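Local coordinates for superoxide dismutase [Fe] (Methanothermobacter thermautotrophicus, PDB 1MA1), which disproportionates superoxide radicals into hydrogen peroxide and dioxygen, using one iron ion per subunit, at residues I162-D167 / E186-I191. Residues are numbered along the deposited sequence; the frame is centred on the assembly and turned at random.
With FE (Fe (III) ion), chain G.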
ATOM      1  N   ILE A 162      -9.269 -17.967   6.892  1.00 20.09           N
ATOM      2  CA  ILE A 162     -10.482 -17.150   6.891  1.00 20.10           C
ATOM      3  C   ILE A 162     -11.635 -17.828   7.633  1.00 19.22           C
ATOM      4  O   ILE A 162     -11.950 -18.992   7.388  1.00 19.87           O
ATOM      5  CB  ILE A 162     -10.945 -16.823   5.448  1.00 20.69           C
ATOM      6  CG1 ILE A 162      -9.855 -16.072   4.691  1.00 20.04           C
ATOM      7  CG2 ILE A 162     -12.200 -15.965   5.489  1.00 19.65           C
ATOM      8  CD1 ILE A 162     -10.209 -15.822   3.243  1.00 18.89           C
ATOM      9  N   LEU A 163     -12.267 -17.089   8.531  1.00 17.99           N
ATOM     10  CA  LEU A 163     -13.473 -17.568   9.198  1.00 17.98           C
ATOM     11  C   LEU A 163     -14.734 -16.871   8.691  1.00 18.52           C
ATOM     12  O   LEU A 163     -15.724 -17.522   8.342  1.00 18.18           O
ATOM     13  CB  LEU A 163     -13.352 -17.361  10.707  1.00 15.87           C
ATOM     14  CG  LEU A 163     -12.243 -18.161  11.372  1.00 14.56           C
ATOM     15  CD1 LEU A 163     -12.201 -17.877  12.856  1.00 13.11           C
ATOM     16  CD2 LEU A 163     -12.481 -19.637  11.089  1.00 13.78           C
ATOM     17  N   LEU A 164     -14.684 -15.542   8.659  1.00 17.76           N
ATOM     18  CA  LEU A 164     -15.834 -14.713   8.321  1.00 17.06           C
ATOM     19  C   LEU A 164     -15.336 -13.564   7.456  1.00 17.17           C
ATOM     20  O   LEU A 164     -14.266 -13.004   7.718  1.00 18.14           O
ATOM     21  CB  LEU A 164     -16.446 -14.125   9.592  1.00 17.10           C
ATOM     22  CG  LEU A 164     -17.944 -13.826   9.638  1.00 17.93           C
ATOM     23  CD1 LEU A 164     -18.138 -12.629  10.558  1.00 17.12           C
ATOM     24  CD2 LEU A 164     -18.502 -13.533   8.269  1.00 14.96           C
ATOM     25  N   VAL A 165     -16.115 -13.188   6.452  1.00 14.89           N
ATOM     26  CA  VAL A 165     -15.671 -12.198   5.492  1.00 14.83           C
ATOM     27  C   VAL A 165     -16.825 -11.270   5.113  1.00 17.58           C
ATOM     28  O   VAL A 165     -17.951 -11.716   4.893  1.00 21.35           O
ATOM     29  CB  VAL A 165     -15.098 -12.920   4.231  1.00 15.96           C
ATOM     30  CG1 VAL A 165     -15.515 -12.220   2.973  1.00 11.24           C
ATOM     31  CG2 VAL A 165     -13.580 -12.973   4.306  1.00 13.99           C
ATOM     32  N   LEU A 166     -16.551  -9.977   5.039  1.00 16.62           N
ATOM     33  CA  LEU A 166     -17.558  -9.012   4.615  1.00 17.03           C
ATOM     34  C   LEU A 166     -17.015  -8.042   3.548  1.00 17.61           C
ATOM     35  O   LEU A 166     -16.155  -7.210   3.844  1.00 17.16           O
ATOM     36  CB  LEU A 166     -18.045  -8.227   5.843  1.00 16.27           C
ATOM     37  CG  LEU A 166     -18.939  -7.032   5.561  1.00 15.82           C
ATOM     38  CD1 LEU A 166     -20.119  -7.474   4.707  1.00 15.98           C
ATOM     39  CD2 LEU A 166     -19.375  -6.414   6.877  1.00 16.17           C
ATOM     40  N   ASP A 167     -17.510  -8.154   2.313  1.00 16.72           N
ATOM     41  CA  ASP A 167     -17.026  -7.304   1.229  1.00 14.61           C
ATOM     42  C   ASP A 167     -17.527  -5.887   1.482  1.00 14.94           C
ATOM     43  O   ASP A 167     -18.691  -5.678   1.821  1.00 15.07           O
ATOM     44  CB  ASP A 167     -17.508  -7.827  -0.143  1.00 12.61           C
ATOM     45  CG  ASP A 167     -16.849  -7.102  -1.325  1.00 14.88           C
ATOM     46  OD1 ASP A 167     -16.080  -6.163  -1.058  1.00 16.67           O
ATOM     47  OD2 ASP A 167     -17.096  -7.447  -2.522  1.00 16.04           O
ATOM     48  N   GLU A 186     -24.987  -3.000   8.325  1.00 21.36           N
ATOM     49  CA  GLU A 186     -26.043  -3.376   9.256  1.00 21.84           C
ATOM     50  C   GLU A 186     -26.956  -4.476   8.692  1.00 20.36           C
ATOM     51  O   GLU A 186     -27.321  -5.410   9.402  1.00 19.23           O
ATOM     52  CB  GLU A 186     -26.863  -2.139   9.623  1.00 25.61           C
ATOM     53  CG  GLU A 186     -27.962  -2.392  10.609  1.00 31.02           C
ATOM     54  CD  GLU A 186     -27.455  -3.127  11.828  1.00 39.62           C
ATOM     55  OE1 GLU A 186     -26.364  -2.757  12.334  1.00 37.96           O
ATOM     56  OE2 GLU A 186     -28.155  -4.073  12.286  1.00 44.62           O
ATOM     57  N   ALA A 187     -27.315  -4.374   7.418  1.00 19.48           N
ATOM     58  CA  ALA A 187     -28.142  -5.403   6.788  1.00 21.69           C
ATOM     59  C   ALA A 187     -27.438  -6.758   6.794  1.00 22.83           C
ATOM     60  O   ALA A 187     -28.081  -7.804   6.879  1.00 21.77           O
ATOM     61  CB  ALA A 187     -28.491  -5.001   5.360  1.00 21.94           C
ATOM     62  N   PHE A 188     -26.106  -6.726   6.723  1.00 24.04           N
ATOM     63  CA  PHE A 188     -25.307  -7.930   6.540  1.00 21.88           C
ATOM     64  C   PHE A 188     -25.558  -8.921   7.664  1.00 21.85           C
ATOM     65  O   PHE A 188     -25.573 -10.131   7.440  1.00 21.44           O
ATOM     66  CB  PHE A 188     -23.832  -7.549   6.488  1.00 22.99           C
ATOM     67  CG  PHE A 188     -22.896  -8.723   6.523  1.00 22.76           C
ATOM     68  CD1 PHE A 188     -22.826  -9.612   5.454  1.00 22.31           C
ATOM     69  CD2 PHE A 188     -22.090  -8.951   7.643  1.00 20.19           C
ATOM     70  CE1 PHE A 188     -21.967 -10.714   5.505  1.00 21.70           C
ATOM     71  CE2 PHE A 188     -21.234 -10.050   7.700  1.00 19.92           C
ATOM     72  CZ  PHE A 188     -21.170 -10.934   6.634  1.00 19.25           C
ATOM     73  N   TRP A 189     -25.751  -8.407   8.873  1.00 21.30           N
ATOM     74  CA  TRP A 189     -25.877  -9.270  10.043  1.00 22.08           C
ATOM     75  C   TRP A 189     -27.171 -10.078  10.028  1.00 23.60           C
ATOM     76  O   TRP A 189     -27.322 -11.036  10.790  1.00 25.64           O
ATOM     77  CB  TRP A 189     -25.792  -8.444  11.330  1.00 20.50           C
ATOM     78  CG  TRP A 189     -24.475  -7.767  11.483  1.00 19.80           C
ATOM     79  CD1 TRP A 189     -24.202  -6.443  11.294  1.00 19.69           C
ATOM     80  CD2 TRP A 189     -23.226  -8.392  11.810  1.00 17.84           C
ATOM     81  NE1 TRP A 189     -22.855  -6.202  11.490  1.00 16.94           N
ATOM     82  CE2 TRP A 189     -22.236  -7.380  11.804  1.00 15.23           C
ATOM     83  CE3 TRP A 189     -22.848  -9.707  12.101  1.00 16.70           C
ATOM     84  CZ2 TRP A 189     -20.894  -7.643  12.078  1.00 12.16           C
ATOM     85  CZ3 TRP A 189     -21.504  -9.968  12.374  1.00 15.33           C
ATOM     86  CH2 TRP A 189     -20.548  -8.936  12.361  1.00 12.43           C
ATOM     87  N   ASN A 190     -28.093  -9.700   9.148  1.00 23.87           N
ATOM     88  CA  ASN A 190     -29.310 -10.472   8.949  1.00 24.37           C
ATOM     89  C   ASN A 190     -29.085 -11.733   8.129  1.00 24.78           C
ATOM     90  O   ASN A 190     -29.905 -12.643   8.163  1.00 26.47           O
ATOM     91  CB  ASN A 190     -30.370  -9.624   8.258  1.00 26.10           C
ATOM     92  CG  ASN A 190     -30.860  -8.495   9.126  1.00 25.99           C
ATOM     93  OD1 ASN A 190     -31.476  -8.738  10.150  1.00 27.27           O
ATOM     94  ND2 ASN A 190     -30.587  -7.255   8.724  1.00 25.19           N
ATOM     95  N   ILE A 191     -27.984 -11.787   7.390  1.00 23.52           N
ATOM     96  CA  ILE A 191     -27.778 -12.887   6.467  1.00 22.64           C
ATOM     97  C   ILE A 191     -26.454 -13.626   6.660  1.00 24.95           C
ATOM     98  O   ILE A 191     -26.098 -14.474   5.846  1.00 25.07           O
ATOM     99  CB  ILE A 191     -27.887 -12.391   5.016  1.00 21.30           C
ATOM    100  CG1 ILE A 191     -27.033 -11.120   4.820  1.00 16.11           C
ATOM    101  CG2 ILE A 191     -29.338 -12.108   4.698  1.00 19.44           C
ATOM    102  CD1 ILE A 191     -26.880 -10.679   3.382  1.00  8.62           C
TER
HETATM  103 FE    FE G 206     -16.656  -7.618  -4.386  0.50 43.26          FE
HETATM  104  O   HOH W   1     -14.814  -7.123  -4.210  0.50  2.39           O
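Phe188 of helix 181-188 packs on Leu164 and Leu166 of strand 164-167, the sheet strand that leads into the iron site in the C-terminal domain of this Fe/Mn superoxide dismutase. The phenyl ring reaches the strand because its CG stands anti to the backbone N (chi1 171°). Leu166 lies over one face of that ring. Leu166 CD1 sits 3.6 Å from the centroid of the Phe188 ring, almost above the centre, a CH-pi contact. The other methyl, Leu166 CD2, lies 3.8 Å from Phe188 CD2. Leu164 comes from another side: its CD2 meets Phe188 CZ at the ring edge, at 4.1 Å. The carbonyl of Val165 approaches obliquely, with its O 3.7 Å from Phe188 CZ. No hydrogen bond joins the two segments. Leu164 also rests on Trp194 and Val197 of helix 194-202, which continues the apolar core. Asn190 folds back on the backbone, where its ND2 bonds Ala187 O at 3.2 Å. One residue beyond Leu166, Asp167 OD2 binds the iron at 1.9 Å, in a site completed by His33, His81, His171 and a water. Asp167 OD1 is held by the backbone N of Trp169. An alanine in place of Phe188 would probably open a gap over Leu166 and leave Leu166 CD1 without the ring face it packs on. The contact is thus buried and mostly apolar: the two segments meet by packing alone, while Tyr184 OH of the same helix bonds Asp167 O, with the metal ligand next along the strand.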